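Side-chain contacts in putidaredoxin reductase (Pseudomonas putida, PDB 1Q1R), which probably passes electrons from NADH through its bound FAD to the iron-sulfur protein putidaredoxin, which in turn supplies the cytochrome P450cam monooxygenase: residues E18-L23 and Q73-L78; R187-P192 and V363-G368; Q291-W296 and R370-D375. All coordinates share one frame; numbering follows the deposited sequence.

Contact 1 (E18-L23 and Q73-L78); sequences EVAFGL and QNIQLL
Ile-75 and Phe-21 form the apolar heart of this contact between helix 14-25 and the start of strand 75-78. Methyl CD1 of Ile-75 sits over one face of the phenyl ring in a CH-pi contact, 3.6 Å from the ring centroid of Phe-21 and only 4° off its normal. The extended end of the isoleucine (chi2 -179°) carries CD1 this far out from the strand. The same methyl meets the helix as well, with Ile-75 CD1 lying 3.7 Å from Ala-20 CB, while Ile-75 CG2 reaches Ala-20 CB at 4.0 Å. Gln-73 adds its aliphatic part, its CG coming obliquely to 3.9 Å from Phe-21 CE2.

The polar link is indirect. One water donates to Phe-21 O at 2.8 Å and to Gln-73 OE1 at 3.3 Å; the glutamine chain, bent at chi2 (-56°), brings OE1 to this water. Arg-24, further along the helix, hydrogen-bonds the carbonyls of Gln-73 and Asn-74, just where a Schellman motif with Asn-74 as its C-prime residue ends helix 67-72. Phe-21 also takes a cation-pi contact from Arg-65 and an edge-to-face contact from Tyr-70.

Between residues 18-23 and 73-78 themselves, then, methyl-on-ring packing and one bridging water do the joining, without a direct hydrogen bond; Arg-24 gives this helix of the Rossmann-type FAD domain its direct polar bonds to the loop where the sheet's outermost strand begins.

Contact 2 (R187-P192 and V363-G368); sequences RVTAPP and VFYLQG
Tyr-365 reaches out from strand 360-367 so that its phenol end meets the backbone of Thr-189 and Ala-190, just before helix 191-204. The amide of Ala-190 approaches the ring at its edge, close to the ring plane, and its N donates a weak hydrogen bond to Tyr-365 OH at 3.3 Å, with an angle of 154° at the hydrogen. Methyl CB of Ala-190, pointing toward the strand, lies 4.0 Å from Tyr-365 CE2.

Thr-189 runs alongside the tyrosine, the two side chains pointing the same way. Its CB is 3.6 Å from Tyr-365 OH, and its CA is slightly closer, at 3.5 Å from the same Tyr-365 OH. The threonine hydroxyl is engaged elsewhere: with chi1 at 70°, OG1 lies between the backbone N and the carbonyl carbon, and it bonds to Leu-185 O. Tyr-347 meets the Tyr-365 ring edge-to-face.

Ala-190 occupies the N-cap position, and its amide is bound by the phenol oxygen. That one weak bond links the pyridine nucleotide-disulphide oxidoreductase region to the C-terminal sheet in buried surroundings; a second weak bond, with Asp-375 OD1, stays within the sheet and is consistent with a phenol positioned from the sheet side.

Contact 3 (Q291-W296 and R370-D375); sequences QLYDRW and RVLAVD
Two flat groups, the Tyr-293 ring and the Arg-370 guanidinium, meet obliquely with their planes 25° apart, NH2 of Arg-370 lying 3.8 Å from Tyr-293 CD2. One face of the guanidinium carries methyl CD2 of Leu-372, about 3.9 Å above its centre. At its edge, near the plane, stands Leu-292 O, to which Arg-370 NH2 donates at 2.8 Å; an angle of 123° at the hydrogen makes this bond weak despite its length. The arginine spans the gap because its chain is extended from CG to NE, with CG anti to the backbone N.

At the edge of the tyrosine ring, in plane, lies Leu-372 O. Tyr-293 OH donates to it at 2.6 Å, arriving nearly along the C=O axis (161°). Leu-343 N is also hydrogen-bonded to this hydroxyl, so two backbone groups, Leu-372 O and Leu-343 N, grip it. Tyr-293 CE2 and Leu-372 CD2 add an apolar touch at 4.1 Å, and Ile-390 of helix 380-391 packs on Tyr-293.

Both backbones are irregular here. Asp-294 and Arg-295 form a G1 beta bulge opposite Ser-290 in the turn of a hairpin, whereas Leu-372 and Ala-373 form a classic bulge opposite Tyr-365, within the antiparallel sheet of the reductase C-terminal domain.

Overall arrangement
Contacts 2 and 3 meet in the antiparallel C-terminal sheet, where strands 360-367 and 370-377 are neighbours; their centres are 12 Å apart, and Tyr-365 O and Leu-372 N, 2.7 Å apart, probably share a hydrogen bond. Both tie that sheet to the pyridine nucleotide-disulphide oxidoreductase part, one through the start of a helix and the other through a hairpin turn. Contact 1 is separate, within the FAD-binding part: its centre lies 39 Å from that of contact 2, on the opposite side of the chain's centre, and 33 Å from that of contact 3. The flavin cofactor touches neither of the first two contacts, lying about 11 Å from the Ala-20 side chain and 13 Å from that of Val-188.

Contact 1 (E18-L23 and Q73-L78)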
loop_
_atom_site.group_PDB
_atom_site.type_symbol
_atom_site.label_atom_id
_atom_site.label_comp_id
_atom_site.label_asym_id
_atom_site.label_seq_id
_atom_site.Cartn_x
_atom_site.Cartn_y
_atom_site.Cartn_z
ATOM N N GLU A 18 0.883 -2.514 -14.877
ATOM C CA GLU A 18 -0.255 -1.708 -15.324
ATOM C C GLU A 18 0.210 -0.680 -16.369
ATOM O O GLU A 18 -0.520 -0.352 -17.302
ATOM C CB GLU A 18 -0.894 -1.004 -14.128
ATOM C CG GLU A 18 -2.197 -0.276 -14.431
ATOM C CD GLU A 18 -3.241 -1.174 -15.071
ATOM O OE1 GLU A 18 -3.404 -2.332 -14.623
ATOM O OE2 GLU A 18 -3.905 -0.714 -16.025
ATOM N N VAL A 19 1.427 -0.174 -16.211
ATOM C CA VAL A 19 1.964 0.782 -17.175
ATOM C C VAL A 19 2.154 0.039 -18.496
ATOM O O VAL A 19 1.731 0.502 -19.558
ATOM C CB VAL A 19 3.325 1.355 -16.708
ATOM C CG1 VAL A 19 4.029 2.060 -17.866
ATOM C CG2 VAL A 19 3.111 2.331 -15.562
ATOM N N ALA A 20 2.775 -1.134 -18.414
ATOM C CA ALA A 20 3.035 -1.956 -19.590
ATOM C C ALA A 20 1.770 -2.254 -20.398
ATOM O O ALA A 20 1.700 -1.942 -21.591
ATOM C CB ALA A 20 3.712 -3.264 -19.169
ATOM N N PHE A 21 0.774 -2.861 -19.758
ATOM C CA PHE A 21 -0.463 -3.191 -20.452
ATOM C C PHE A 21 -1.294 -1.962 -20.798
ATOM O O PHE A 21 -1.998 -1.953 -21.807
ATOM C CB PHE A 21 -1.298 -4.184 -19.638
ATOM C CG PHE A 21 -0.753 -5.585 -19.660
ATOM C CD1 PHE A 21 0.221 -5.983 -18.753
ATOM C CD2 PHE A 21 -1.174 -6.489 -20.629
ATOM C CE1 PHE A 21 0.768 -7.259 -18.812
ATOM C CE2 PHE A 21 -0.633 -7.767 -20.696
ATOM C CZ PHE A 21 0.341 -8.154 -19.787
ATOM N N GLY A 22 -1.213 -0.929 -19.966
ATOM C CA GLY A 22 -1.960 0.285 -20.237
ATOM C C GLY A 22 -1.419 0.908 -21.508
ATOM O O GLY A 22 -2.171 1.371 -22.369
ATOM N N LEU A 23 -0.097 0.905 -21.618
ATOM C CA LEU A 23 0.603 1.448 -22.771
ATOM C C LEU A 23 0.113 0.778 -24.052
ATOM O O LEU A 23 -0.296 1.447 -24.998
ATOM C CB LEU A 23 2.103 1.210 -22.598
ATOM C CG LEU A 23 3.080 2.377 -22.735
ATOM C CD1 LEU A 23 2.487 3.652 -22.176
ATOM C CD2 LEU A 23 4.364 2.014 -22.004
ATOM N N GLN A 73 0.203 -9.494 -25.976
ATOM C CA GLN A 73 0.299 -8.040 -26.047
ATOM C C GLN A 73 1.713 -7.598 -26.395
ATOM O O GLN A 73 2.028 -6.406 -26.385
ATOM C CB GLN A 73 -0.131 -7.413 -24.718
ATOM C CG GLN A 73 -1.616 -7.547 -24.435
ATOM C CD GLN A 73 -2.464 -6.957 -25.545
ATOM O OE1 GLN A 73 -2.346 -5.772 -25.870
ATOM N NE2 GLN A 73 -3.321 -7.780 -26.134
ATOM N N ASN A 74 2.559 -8.572 -26.703
ATOM C CA ASN A 74 3.941 -8.311 -27.070
ATOM C C ASN A 74 4.680 -7.470 -26.030
ATOM O O ASN A 74 5.290 -6.448 -26.353
ATOM C CB ASN A 74 3.994 -7.621 -28.437
ATOM C CG ASN A 74 5.225 -8.006 -29.233
ATOM O OD1 ASN A 74 6.356 -7.697 -28.847
ATOM N ND2 ASN A 74 5.009 -8.694 -30.348
ATOM N N ILE A 75 4.608 -7.903 -24.775
ATOM C CA ILE A 75 5.297 -7.220 -23.688
ATOM C C ILE A 75 6.380 -8.179 -23.211
ATOM O O ILE A 75 6.084 -9.284 -22.759
ATOM C CB ILE A 75 4.346 -6.892 -22.514
ATOM C CG1 ILE A 75 3.310 -5.855 -22.961
ATOM C CG2 ILE A 75 5.147 -6.370 -21.321
ATOM C CD1 ILE A 75 2.340 -5.436 -21.871
ATOM N N GLN A 76 7.633 -7.761 -23.334
ATOM C CA GLN A 76 8.749 -8.601 -22.926
ATOM C C GLN A 76 8.950 -8.535 -21.419
ATOM O O GLN A 76 9.187 -7.466 -20.858
ATOM C CB GLN A 76 10.023 -8.160 -23.651
ATOM C CG GLN A 76 9.857 -8.084 -25.163
ATOM C CD GLN A 76 11.096 -7.557 -25.857
ATOM O OE1 GLN A 76 12.159 -8.180 -25.811
ATOM N NE2 GLN A 76 10.967 -6.402 -26.502
ATOM N N LEU A 77 8.845 -9.688 -20.769
ATOM C CA LEU A 77 9.010 -9.770 -19.326
ATOM C C LEU A 77 10.367 -10.388 -19.015
ATOM O O LEU A 77 10.658 -11.513 -19.416
ATOM C CB LEU A 77 7.882 -10.615 -18.724
ATOM C CG LEU A 77 7.828 -10.808 -17.208
ATOM C CD1 LEU A 77 7.744 -9.463 -16.506
ATOM C CD2 LEU A 77 6.621 -11.670 -16.862
ATOM N N LEU A 78 11.198 -9.637 -18.304
ATOM C CA LEU A 78 12.531 -10.102 -17.945
ATOM C C LEU A 78 12.634 -10.168 -16.424
ATOM O O LEU A 78 13.020 -9.195 -15.776
ATOM C CB LEU A 78 13.580 -9.135 -18.504
ATOM C CG LEU A 78 14.925 -9.705 -18.960
ATOM C CD1 LEU A 78 15.848 -8.552 -19.334
ATOM C CD2 LEU A 78 15.550 -10.551 -17.864
HETATM O O HOH W 1 -3.167 -4.212 -23.086
#

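Contact 2 (R187-P192 and V363-G368)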
loop_
_atom_site.group_PDB
_atom_site.type_symbol
_atom_site.label_atom_id
_atom_site.label_comp_id
_atom_site.label_asym_id
_atom_site.label_seq_id
_atom_site.Cartn_x
_atom_site.Cartn_y
_atom_site.Cartn_z
ATOM N N ARG A 187 -1.114 7.525 13.445
ATOM C CA ARG A 187 -0.813 8.566 12.476
ATOM C C ARG A 187 -1.884 8.864 11.429
ATOM O O ARG A 187 -1.927 9.969 10.887
ATOM C CB ARG A 187 0.502 8.244 11.766
ATOM C CG ARG A 187 1.694 8.150 12.702
ATOM C CD ARG A 187 2.996 8.128 11.922
ATOM N NE ARG A 187 3.080 9.260 11.001
ATOM C CZ ARG A 187 4.197 9.655 10.398
ATOM N NH1 ARG A 187 5.336 9.009 10.619
ATOM N NH2 ARG A 187 4.176 10.697 9.574
ATOM N N VAL A 188 -2.754 7.900 11.148
ATOM C CA VAL A 188 -3.769 8.110 10.120
ATOM C C VAL A 188 -5.225 8.143 10.578
ATOM O O VAL A 188 -6.114 8.458 9.787
ATOM C CB VAL A 188 -3.636 7.050 9.009
ATOM C CG1 VAL A 188 -2.228 7.086 8.434
ATOM C CG2 VAL A 188 -3.945 5.673 9.562
ATOM N N THR A 189 -5.478 7.832 11.844
ATOM C CA THR A 189 -6.848 7.845 12.336
ATOM C C THR A 189 -6.997 8.614 13.634
ATOM O O THR A 189 -6.016 8.932 14.303
ATOM C CB THR A 189 -7.376 6.421 12.579
ATOM O OG1 THR A 189 -6.701 5.845 13.704
ATOM C CG2 THR A 189 -7.144 5.552 11.354
ATOM N N ALA A 190 -8.244 8.909 13.983
ATOM C CA ALA A 190 -8.541 9.621 15.215
ATOM C C ALA A 190 -8.635 8.576 16.315
ATOM O O ALA A 190 -8.941 7.413 16.049
ATOM C CB ALA A 190 -9.863 10.376 15.085
ATOM N N PRO A 191 -8.367 8.975 17.566
ATOM C CA PRO A 191 -8.415 8.078 18.723
ATOM C C PRO A 191 -9.615 7.134 18.773
ATOM O O PRO A 191 -9.452 5.926 18.938
ATOM C CB PRO A 191 -8.372 9.045 19.900
ATOM C CG PRO A 191 -7.470 10.122 19.385
ATOM C CD PRO A 191 -7.999 10.342 17.983
ATOM N N PRO A 192 -10.840 7.667 18.627
ATOM C CA PRO A 192 -12.012 6.786 18.672
ATOM C C PRO A 192 -12.012 5.713 17.584
ATOM O O PRO A 192 -12.671 4.684 17.718
ATOM C CB PRO A 192 -13.183 7.763 18.549
ATOM C CG PRO A 192 -12.600 8.895 17.760
ATOM C CD PRO A 192 -11.241 9.064 18.384
ATOM N N VAL A 363 -16.609 7.956 9.411
ATOM C CA VAL A 363 -15.945 8.968 10.215
ATOM C C VAL A 363 -15.412 10.046 9.287
ATOM O O VAL A 363 -14.583 9.777 8.405
ATOM C CB VAL A 363 -14.772 8.362 11.031
ATOM C CG1 VAL A 363 -14.168 9.418 11.948
ATOM C CG2 VAL A 363 -15.269 7.181 11.853
ATOM N N PHE A 364 -15.905 11.265 9.477
ATOM C CA PHE A 364 -15.483 12.386 8.648
ATOM C C PHE A 364 -14.377 13.181 9.325
ATOM O O PHE A 364 -14.513 13.594 10.472
ATOM C CB PHE A 364 -16.676 13.307 8.348
ATOM C CG PHE A 364 -17.780 12.641 7.570
ATOM C CD1 PHE A 364 -18.707 11.823 8.209
ATOM C CD2 PHE A 364 -17.871 12.806 6.189
ATOM C CE1 PHE A 364 -19.706 11.174 7.484
ATOM C CE2 PHE A 364 -18.865 12.162 5.456
ATOM C CZ PHE A 364 -19.782 11.343 6.103
ATOM N N TYR A 365 -13.276 13.386 8.612
ATOM C CA TYR A 365 -12.150 14.152 9.138
ATOM C C TYR A 365 -12.213 15.552 8.543
ATOM O O TYR A 365 -12.142 15.718 7.324
ATOM C CB TYR A 365 -10.822 13.487 8.763
ATOM C CG TYR A 365 -10.619 12.136 9.411
ATOM C CD1 TYR A 365 -11.355 11.025 9.000
ATOM C CD2 TYR A 365 -9.710 11.977 10.454
ATOM C CE1 TYR A 365 -11.194 9.787 9.616
ATOM C CE2 TYR A 365 -9.538 10.743 11.075
ATOM C CZ TYR A 365 -10.281 9.655 10.654
ATOM O OH TYR A 365 -10.116 8.439 11.276
ATOM N N LEU A 366 -12.350 16.557 9.404
ATOM C CA LEU A 366 -12.442 17.935 8.941
ATOM C C LEU A 366 -11.367 18.865 9.488
ATOM O O LEU A 366 -10.827 18.662 10.575
ATOM C CB LEU A 366 -13.813 18.532 9.298
ATOM C CG LEU A 366 -15.091 17.902 8.736
ATOM C CD1 LEU A 366 -15.380 16.590 9.446
ATOM C CD2 LEU A 366 -16.255 18.869 8.920
ATOM N N GLN A 367 -11.066 19.888 8.697
ATOM C CA GLN A 367 -10.117 20.925 9.068
ATOM C C GLN A 367 -10.986 22.158 8.877
ATOM O O GLN A 367 -11.068 22.712 7.782
ATOM C CB GLN A 367 -8.932 20.964 8.107
ATOM C CG GLN A 367 -7.840 21.915 8.554
ATOM C CD GLN A 367 -6.684 21.984 7.577
ATOM O OE1 GLN A 367 -5.634 22.551 7.884
ATOM N NE2 GLN A 367 -6.870 21.415 6.393
ATOM N N GLY A 368 -11.657 22.565 9.947
ATOM C CA GLY A 368 -12.561 23.694 9.856
ATOM C C GLY A 368 -13.883 23.113 9.389
ATOM O O GLY A 368 -14.494 22.310 10.096
#

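Contact 3 (Q291-W296 and R370-D375)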
loop_
_atom_site.group_PDB
_atom_site.type_symbol
_atom_site.label_atom_id
_atom_site.label_comp_id
_atom_site.label_asym_id
_atom_site.label_seq_id
_atom_site.Cartn_x
_atom_site.Cartn_y
_atom_site.Cartn_z
ATOM N N GLN A 291 -2.610 18.245 -5.906
ATOM C CA GLN A 291 -3.208 19.568 -6.031
ATOM C C GLN A 291 -4.452 19.630 -5.153
ATOM O O GLN A 291 -4.835 20.694 -4.668
ATOM C CB GLN A 291 -3.543 19.868 -7.497
ATOM C CG GLN A 291 -4.278 18.759 -8.216
ATOM C CD GLN A 291 -4.131 18.854 -9.727
ATOM O OE1 GLN A 291 -4.494 19.864 -10.338
ATOM N NE2 GLN A 291 -3.593 17.798 -10.338
ATOM N N LEU A 292 -5.065 18.474 -4.931
ATOM C CA LEU A 292 -6.251 18.393 -4.093
ATOM C C LEU A 292 -5.910 18.867 -2.678
ATOM O O LEU A 292 -6.698 19.567 -2.040
ATOM C CB LEU A 292 -6.768 16.953 -4.061
ATOM C CG LEU A 292 -8.103 16.704 -3.363
ATOM C CD1 LEU A 292 -9.178 17.590 -3.982
ATOM C CD2 LEU A 292 -8.479 15.231 -3.494
ATOM N N TYR A 293 -4.731 18.492 -2.190
ATOM C CA TYR A 293 -4.308 18.900 -0.854
ATOM C C TYR A 293 -3.156 19.899 -0.900
ATOM O O TYR A 293 -2.625 20.301 0.138
ATOM C CB TYR A 293 -3.898 17.681 -0.025
ATOM C CG TYR A 293 -5.034 16.717 0.212
ATOM C CD1 TYR A 293 -5.362 15.747 -0.736
ATOM C CD2 TYR A 293 -5.818 16.811 1.360
ATOM C CE1 TYR A 293 -6.446 14.896 -0.547
ATOM C CE2 TYR A 293 -6.903 15.968 1.559
ATOM C CZ TYR A 293 -7.213 15.014 0.603
ATOM O OH TYR A 293 -8.298 14.190 0.792
ATOM N N ASP A 294 -2.775 20.297 -2.108
ATOM C CA ASP A 294 -1.691 21.252 -2.302
ATOM C C ASP A 294 -0.451 20.902 -1.479
ATOM O O ASP A 294 0.003 21.701 -0.657
ATOM C CB ASP A 294 -2.159 22.666 -1.936
ATOM C CG ASP A 294 -1.137 23.735 -2.295
ATOM O OD1 ASP A 294 -1.235 24.858 -1.753
ATOM O OD2 ASP A 294 -0.241 23.455 -3.125
ATOM N N ARG A 295 0.080 19.700 -1.685
ATOM C CA ARG A 295 1.287 19.271 -0.986
ATOM C C ARG A 295 1.867 18.000 -1.595
ATOM O O ARG A 295 1.179 17.270 -2.313
ATOM C CB ARG A 295 1.024 19.067 0.511
ATOM C CG ARG A 295 0.222 17.837 0.896
ATOM C CD ARG A 295 0.411 17.562 2.388
ATOM N NE ARG A 295 -0.374 16.428 2.871
ATOM C CZ ARG A 295 -1.672 16.480 3.158
ATOM N NH1 ARG A 295 -2.343 17.617 3.014
ATOM N NH2 ARG A 295 -2.301 15.392 3.584
ATOM N N TRP A 296 3.144 17.753 -1.317
ATOM C CA TRP A 296 3.830 16.580 -1.843
ATOM C C TRP A 296 3.584 15.370 -0.967
ATOM O O TRP A 296 3.782 15.417 0.248
ATOM C CB TRP A 296 5.333 16.842 -1.949
ATOM C CG TRP A 296 5.654 17.952 -2.882
ATOM C CD1 TRP A 296 5.597 19.290 -2.614
ATOM C CD2 TRP A 296 6.013 17.831 -4.260
ATOM N NE1 TRP A 296 5.897 20.011 -3.744
ATOM C CE2 TRP A 296 6.156 19.141 -4.771
ATOM C CE3 TRP A 296 6.228 16.743 -5.118
ATOM C CZ2 TRP A 296 6.505 19.394 -6.104
ATOM C CZ3 TRP A 296 6.575 16.994 -6.445
ATOM C CH2 TRP A 296 6.710 18.311 -6.922
ATOM N N ARG A 370 -14.015 22.065 6.035
ATOM C CA ARG A 370 -13.614 21.295 4.867
ATOM C C ARG A 370 -13.387 19.831 5.233
ATOM O O ARG A 370 -12.684 19.524 6.200
ATOM C CB ARG A 370 -12.328 21.865 4.267
ATOM C CG ARG A 370 -11.804 21.046 3.099
ATOM C CD ARG A 370 -10.399 21.451 2.698
ATOM N NE ARG A 370 -9.850 20.524 1.712
ATOM C CZ ARG A 370 -8.590 20.540 1.286
ATOM N NH1 ARG A 370 -7.739 21.442 1.763
ATOM N NH2 ARG A 370 -8.182 19.655 0.385
ATOM N N VAL A 371 -13.988 18.932 4.460
ATOM C CA VAL A 371 -13.833 17.503 4.698
ATOM C C VAL A 371 -12.537 17.042 4.032
ATOM O O VAL A 371 -12.377 17.170 2.821
ATOM C CB VAL A 371 -15.023 16.699 4.118
ATOM C CG1 VAL A 371 -14.810 15.207 4.352
ATOM C CG2 VAL A 371 -16.326 17.146 4.780
ATOM N N LEU A 372 -11.616 16.517 4.835
ATOM C CA LEU A 372 -10.325 16.045 4.332
ATOM C C LEU A 372 -10.356 14.579 3.924
ATOM O O LEU A 372 -9.804 14.202 2.893
ATOM C CB LEU A 372 -9.243 16.236 5.398
ATOM C CG LEU A 372 -8.883 17.669 5.799
ATOM C CD1 LEU A 372 -7.941 17.636 6.997
ATOM C CD2 LEU A 372 -8.234 18.389 4.624
ATOM N N ALA A 373 -10.998 13.752 4.741
ATOM C CA ALA A 373 -11.076 12.327 4.456
ATOM C C ALA A 373 -12.242 11.688 5.185
ATOM O O ALA A 373 -12.827 12.280 6.090
ATOM C CB ALA A 373 -9.773 11.643 4.875
ATOM N N VAL A 374 -12.581 10.472 4.776
ATOM C CA VAL A 374 -13.660 9.737 5.411
ATOM C C VAL A 374 -13.289 8.268 5.480
ATOM O O VAL A 374 -12.886 7.671 4.480
ATOM C CB VAL A 374 -14.986 9.859 4.633
ATOM C CG1 VAL A 374 -16.098 9.146 5.398
ATOM C CG2 VAL A 374 -15.342 11.326 4.419
ATOM N N ASP A 375 -13.391 7.697 6.672
ATOM C CA ASP A 375 -13.114 6.281 6.855
ATOM C C ASP A 375 -14.500 5.655 6.989
ATOM O O ASP A 375 -15.286 6.063 7.848
ATOM C CB ASP A 375 -12.307 6.035 8.139
ATOM C CG ASP A 375 -10.865 6.539 8.045
ATOM O OD1 ASP A 375 -10.201 6.617 9.103
ATOM O OD2 ASP A 375 -10.391 6.848 6.932
#